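Local coordinates for phosphoribosylaminoimidazole-succinocarboxamide synthase (Pyrococcus horikoshii, PDB 3U55) that catalyses the ATP-dependent joining of L-aspartate to 5-amino-1-(5-phospho-D-ribosyl)imidazole-4-carboxylate, giving SAICAR in de novo purine biosynthesis, at the interface of chains A and B. Numbering follows the deposited sequence. Chains: chain A/B, Phosphoribosylaminoimidazole-succinocarboxamide synthase.

Contact 1: the interface of chains A and B. Residues chain A 115-118, 133, 150, 154; chain B 132, 134-135.
B:Tyr134 lays its ring on A:Val117 of strand 115-121, in part of the two-fold symmetric interface of two SAICAR synthetase subunits, probably a dimer interface. The ring comes from helix 133-138 of chain B and turns one face to the backbone of A:Val117, whose N stands 3.5 Å above the ring plane, toward the rim. The branched valine suits this place: its CB lies 3.7 Å from CE2 of B:Tyr134, and CG2 continues the apolar bed under CZ. Beyond the valine B:Tyr134 meets A:Glu150 of helix 143-165 tip to tip, its OH donating a hydrogen bond of 2.7 Å to carboxylate OE1. It arrives from 59° above the carboxylate plane, while the hydroxyl of A:Tyr133 donates to the same oxygen from the opposite face. Two phenols thus grip one oxygen, which would probably favour the ionised form of the carboxylate. A phenylalanine in place of B:Tyr134 would probably leave OE1 of A:Glu150 without its donor from chain B. Alongside, ND2 of B:Asn132 donates to the carbonyl O of A:Val117 at 2.8 Å, on an in-plane lone pair, although the bond is bent (124° at H) and leaves the amide plane. OD1 of B:Asn132 accepts from N of B:His135, so this side chain also caps helix 133-138, tying its start to the partner's strand. A:Ile116 crosses B:His135 at about a right angle, its CG2, anti to the backbone N, 3.7 Å from imidazole CE1.

Contact 2: the interface of chains A and B. Residues chain A 100, 104, 106, 112-114, 116; chain B 134-135, 137-138.
The backbone of helix 133-138 of chain B, with phi and psi of -63° and -33° at B:Val138, faces the start of strand 115-121 of chain A and the extended loop residues A:Leu104, A:Leu106 and A:Glu114. B:Val138 is the apolar knob of the patch: it buries 85 Å² of its own surface against chain A, and its two methyls serve different neighbours. CG1, anti to the backbone N (chi1 179°), points at the leucines: it lies 3.9 Å from CD1 of A:Leu104 and 4.0 Å from CD1 of A:Leu106, both of which cross it obliquely. Leucine fits these places because its long, forked side chain carries a methyl from the loop as far as the helix. CG2 turns instead toward A:Ile116, which crosses the valine at about a right angle and brings its terminal CD1 to 3.9 Å. The beta-branched valine can therefore present a methyl to each of two neighbouring groups from a short stem, and A:Pro113 adds a rigid ring at the margin. Farther along, A:Leu100 of 3-10 helix 98-102 slides past B:His135 in the opposite direction, its CD1 3.8 Å from CE1 of B:His135, and adds an apolar contact at the imidazole.

At the other side A:Glu114 lies across B:Lys137. The A:Glu114 chain bends at chi2 (-80°), which lays OE1 of its carboxylate 3.2 Å from CG of B:Lys137. The amine NZ of B:Lys137 stays 5.7 Å from OE2 of A:Glu114, so any attraction between opposite charges would be at a distance, and the lysine appears to contribute here mainly through the aliphatic start of its chain. The polar link runs through solvent, where water 1 lies 2.7 Å from carboxylate OE1 of A:Glu114 and 2.9 Å from the carbonyl O of B:Tyr134.

Contact 1: the interface of chains A and B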
loop_
_atom_site.group_PDB
_atom_site.type_symbol
_atom_site.label_atom_id
_atom_site.label_comp_id
_atom_site.label_asym_id
_atom_site.label_seq_id
_atom_site.Cartn_x
_atom_site.Cartn_y
_atom_site.Cartn_z
ATOM N N PRO A 115 11.178 9.708 -7.397
ATOM C CA PRO A 115 11.292 8.480 -6.605
ATOM C C PRO A 115 9.960 8.027 -5.990
ATOM O O PRO A 115 9.129 8.860 -5.613
ATOM C CB PRO A 115 12.280 8.864 -5.499
ATOM C CG PRO A 115 13.044 10.021 -6.048
ATOM C CD PRO A 115 12.051 10.779 -6.880
ATOM N N ILE A 116 9.764 6.711 -5.914
ATOM C CA ILE A 116 8.635 6.124 -5.181
ATOM C C ILE A 116 9.145 5.659 -3.811
ATOM O O ILE A 116 10.221 5.076 -3.717
ATOM C CB ILE A 116 8.026 4.918 -5.958
ATOM C CG1 ILE A 116 7.257 5.407 -7.189
ATOM C CG2 ILE A 116 7.113 4.068 -5.050
ATOM C CD1 ILE A 116 6.802 4.292 -8.130
ATOM N N VAL A 117 8.384 5.926 -2.757
ATOM C CA VAL A 117 8.713 5.379 -1.428
ATOM C C VAL A 117 7.583 4.448 -1.018
ATOM O O VAL A 117 6.407 4.821 -1.091
ATOM C CB VAL A 117 8.922 6.489 -0.355
ATOM C CG1 VAL A 117 9.284 5.880 1.016
ATOM C CG2 VAL A 117 10.005 7.471 -0.796
ATOM N N GLU A 118 7.945 3.228 -0.625
ATOM C CA GLU A 118 6.974 2.232 -0.191
ATOM C C GLU A 118 7.288 1.818 1.231
ATOM O O GLU A 118 8.458 1.658 1.600
ATOM C CB GLU A 118 6.996 0.997 -1.095
ATOM C CG GLU A 118 6.571 1.271 -2.538
ATOM C CD GLU A 118 6.894 0.123 -3.486
ATOM O OE1 GLU A 118 7.597 -0.832 -3.090
ATOM O OE2 GLU A 118 6.462 0.189 -4.651
ATOM N N TYR A 133 0.080 5.222 5.372
ATOM C CA TYR A 133 0.235 6.033 6.590
ATOM C C TYR A 133 -0.826 5.728 7.642
ATOM O O TYR A 133 -0.560 5.849 8.837
ATOM C CB TYR A 133 0.202 7.537 6.279
ATOM C CG TYR A 133 1.176 8.009 5.213
ATOM C CD1 TYR A 133 2.314 7.270 4.886
ATOM C CD2 TYR A 133 0.967 9.218 4.548
ATOM C CE1 TYR A 133 3.204 7.715 3.916
ATOM C CE2 TYR A 133 1.857 9.672 3.588
ATOM C CZ TYR A 133 2.968 8.922 3.274
ATOM O OH TYR A 133 3.838 9.381 2.309
ATOM N N GLU A 150 10.327 9.170 5.712
ATOM C CA GLU A 150 10.385 9.300 4.244
ATOM C C GLU A 150 11.325 10.423 3.792
ATOM O O GLU A 150 12.005 10.293 2.778
ATOM C CB GLU A 150 8.983 9.446 3.636
ATOM C CG GLU A 150 8.117 8.207 3.905
ATOM C CD GLU A 150 6.881 8.089 3.033
ATOM O OE1 GLU A 150 6.350 9.118 2.555
ATOM O OE2 GLU A 150 6.417 6.939 2.861
ATOM N N LEU A 154 14.428 9.745 1.369
ATOM C CA LEU A 154 14.593 10.494 0.121
ATOM C C LEU A 154 15.923 11.243 0.046
ATOM O O LEU A 154 16.512 11.340 -1.030
ATOM C CB LEU A 154 13.411 11.445 -0.111
ATOM C CG LEU A 154 12.106 10.766 -0.536
ATOM C CD1 LEU A 154 10.957 11.765 -0.534
ATOM C CD2 LEU A 154 12.236 10.093 -1.906
ATOM N N ASN B 132 0.153 3.549 -2.884
ATOM C CA ASN B 132 0.289 4.713 -2.010
ATOM C C ASN B 132 0.313 6.013 -2.836
ATOM O O ASN B 132 0.084 5.979 -4.056
ATOM C CB ASN B 132 1.504 4.565 -1.075
ATOM C CG ASN B 132 2.825 4.541 -1.820
ATOM O OD1 ASN B 132 2.977 5.206 -2.835
ATOM N ND2 ASN B 132 3.796 3.784 -1.307
ATOM N N TYR B 134 2.739 7.917 -3.774
ATOM C CA TYR B 134 3.820 7.961 -4.760
ATOM C C TYR B 134 3.429 7.199 -6.019
ATOM O O TYR B 134 3.690 7.674 -7.126
ATOM C CB TYR B 134 5.124 7.385 -4.204
ATOM C CG TYR B 134 5.701 8.138 -3.030
ATOM C CD1 TYR B 134 6.638 9.153 -3.220
ATOM C CD2 TYR B 134 5.321 7.823 -1.724
ATOM C CE1 TYR B 134 7.177 9.845 -2.139
ATOM C CE2 TYR B 134 5.854 8.505 -0.637
ATOM C CZ TYR B 134 6.783 9.512 -0.853
ATOM O OH TYR B 134 7.312 10.177 0.225
ATOM N N HIS B 135 2.812 6.025 -5.862
ATOM C CA HIS B 135 2.352 5.280 -7.046
ATOM C C HIS B 135 1.299 6.105 -7.782
ATOM O O HIS B 135 1.292 6.149 -9.020
ATOM C CB HIS B 135 1.735 3.918 -6.709
ATOM C CG HIS B 135 2.571 3.046 -5.826
ATOM N ND1 HIS B 135 3.751 2.467 -6.237
ATOM C CD2 HIS B 135 2.365 2.618 -4.560
ATOM C CE1 HIS B 135 4.245 1.737 -5.250
ATOM N NE2 HIS B 135 3.419 1.811 -4.224
#

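Contact 2: the interface of chains A and B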
loop_
_atom_site.group_PDB
_atom_site.type_symbol
_atom_site.label_atom_id
_atom_site.label_comp_id
_atom_site.label_asym_id
_atom_site.label_seq_id
_atom_site.Cartn_x
_atom_site.Cartn_y
_atom_site.Cartn_z
ATOM N N LEU A 100 7.644 -3.907 -7.945
ATOM C CA LEU A 100 6.932 -2.759 -8.506
ATOM C C LEU A 100 6.235 -3.104 -9.824
ATOM O O LEU A 100 5.174 -2.555 -10.132
ATOM C CB LEU A 100 7.859 -1.550 -8.676
ATOM C CG LEU A 100 7.205 -0.224 -9.102
ATOM C CD1 LEU A 100 6.087 0.205 -8.149
ATOM C CD2 LEU A 100 8.254 0.873 -9.235
ATOM N N LEU A 104 2.490 -1.507 -10.719
ATOM C CA LEU A 104 2.294 -0.550 -11.805
ATOM C C LEU A 104 2.680 -1.220 -13.125
ATOM O O LEU A 104 3.695 -1.916 -13.182
ATOM C CB LEU A 104 3.149 0.709 -11.590
ATOM C CG LEU A 104 2.797 1.626 -10.406
ATOM C CD1 LEU A 104 3.726 2.822 -10.368
ATOM C CD2 LEU A 104 1.344 2.092 -10.484
ATOM N N LEU A 106 4.433 -1.137 -15.654
ATOM C CA LEU A 106 5.590 -0.491 -16.253
ATOM C C LEU A 106 6.693 -1.510 -16.450
ATOM O O LEU A 106 6.822 -2.437 -15.651
ATOM C CB LEU A 106 6.077 0.653 -15.362
ATOM C CG LEU A 106 5.073 1.757 -15.007
ATOM C CD1 LEU A 106 5.696 2.727 -14.014
ATOM C CD2 LEU A 106 4.576 2.491 -16.255
ATOM N N LEU A 112 11.536 6.290 -13.443
ATOM C CA LEU A 112 10.470 6.984 -12.734
ATOM C C LEU A 112 10.632 8.512 -12.808
ATOM O O LEU A 112 11.752 9.019 -12.724
ATOM C CB LEU A 112 10.361 6.472 -11.287
ATOM C CG LEU A 112 9.981 4.985 -11.196
ATOM C CD1 LEU A 112 10.196 4.416 -9.781
ATOM C CD2 LEU A 112 8.542 4.745 -11.653
ATOM N N PRO A 113 9.512 9.247 -12.981
ATOM C CA PRO A 113 9.578 10.713 -13.065
ATOM C C PRO A 113 10.038 11.345 -11.746
ATOM O O PRO A 113 10.585 12.449 -11.743
ATOM C CB PRO A 113 8.140 11.118 -13.404
ATOM C CG PRO A 113 7.281 9.973 -12.925
ATOM C CD PRO A 113 8.126 8.737 -13.050
ATOM N N GLU A 114 9.811 10.630 -10.644
ATOM C CA GLU A 114 10.335 10.978 -9.329
ATOM C C GLU A 114 10.376 9.707 -8.475
ATOM O O GLU A 114 9.693 8.728 -8.793
ATOM C CB GLU A 114 9.497 12.080 -8.659
ATOM C CG GLU A 114 8.077 11.683 -8.240
ATOM C CD GLU A 114 7.072 11.697 -9.382
ATOM O OE1 GLU A 114 6.210 10.790 -9.413
ATOM O OE2 GLU A 114 7.135 12.609 -10.243
ATOM N N ILE A 116 9.764 6.711 -5.914
ATOM C CA ILE A 116 8.635 6.124 -5.181
ATOM C C ILE A 116 9.145 5.659 -3.811
ATOM O O ILE A 116 10.221 5.076 -3.717
ATOM C CB ILE A 116 8.026 4.918 -5.958
ATOM C CG1 ILE A 116 7.257 5.407 -7.189
ATOM C CG2 ILE A 116 7.113 4.068 -5.050
ATOM C CD1 ILE A 116 6.802 4.292 -8.130
ATOM N N TYR B 134 2.739 7.917 -3.774
ATOM C CA TYR B 134 3.820 7.961 -4.760
ATOM C C TYR B 134 3.429 7.199 -6.019
ATOM O O TYR B 134 3.690 7.674 -7.126
ATOM C CB TYR B 134 5.124 7.385 -4.204
ATOM C CG TYR B 134 5.701 8.138 -3.030
ATOM C CD1 TYR B 134 6.638 9.153 -3.220
ATOM C CD2 TYR B 134 5.321 7.823 -1.724
ATOM C CE1 TYR B 134 7.177 9.845 -2.139
ATOM C CE2 TYR B 134 5.854 8.505 -0.637
ATOM C CZ TYR B 134 6.783 9.512 -0.853
ATOM O OH TYR B 134 7.312 10.177 0.225
ATOM N N HIS B 135 2.812 6.025 -5.862
ATOM C CA HIS B 135 2.352 5.280 -7.046
ATOM C C HIS B 135 1.299 6.105 -7.782
ATOM O O HIS B 135 1.292 6.149 -9.020
ATOM C CB HIS B 135 1.735 3.918 -6.709
ATOM C CG HIS B 135 2.571 3.046 -5.826
ATOM N ND1 HIS B 135 3.751 2.467 -6.237
ATOM C CD2 HIS B 135 2.365 2.618 -4.560
ATOM C CE1 HIS B 135 4.245 1.737 -5.250
ATOM N NE2 HIS B 135 3.419 1.811 -4.224
ATOM N N LYS B 137 0.904 9.321 -8.008
ATOM C CA LYS B 137 1.562 10.401 -8.749
ATOM C C LYS B 137 2.116 9.894 -10.078
ATOM O O LYS B 137 1.991 10.571 -11.103
ATOM C CB LYS B 137 2.672 11.051 -7.894
ATOM C CG LYS B 137 3.442 12.183 -8.586
ATOM C CD LYS B 137 2.569 13.417 -8.771
ATOM C CE LYS B 137 3.373 14.615 -9.248
ATOM N NZ LYS B 137 2.465 15.781 -9.457
ATOM N N VAL B 138 2.709 8.701 -10.061
ATOM C CA VAL B 138 3.186 8.055 -11.292
ATOM C C VAL B 138 2.036 7.744 -12.259
ATOM O O VAL B 138 2.198 7.836 -13.485
ATOM C CB VAL B 138 4.051 6.797 -10.991
ATOM C CG1 VAL B 138 4.515 6.112 -12.283
ATOM C CG2 VAL B 138 5.261 7.201 -10.165
HETATM O O HOH W 1 6.109 9.293 -7.205
#

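Contact 1 and contact 2 are adjoining patches of one interface, the centres of their C-alpha atoms about 8 Å apart. They share A:Ile116, B:Tyr134 and B:His135, so strand 115-121 of chain A and helix 133-138 of chain B run through both. Contact 1 supplies direct hydrogen bonds between the chains, whereas contact 2 is mainly apolar with a water link, and A:Ile116 forms the seam between them. Because the interface is two-fold symmetric, both patches recur with the chains exchanged. The same helix therefore docks on the partner's strand in each direction, which suggests a mutually locked dimer.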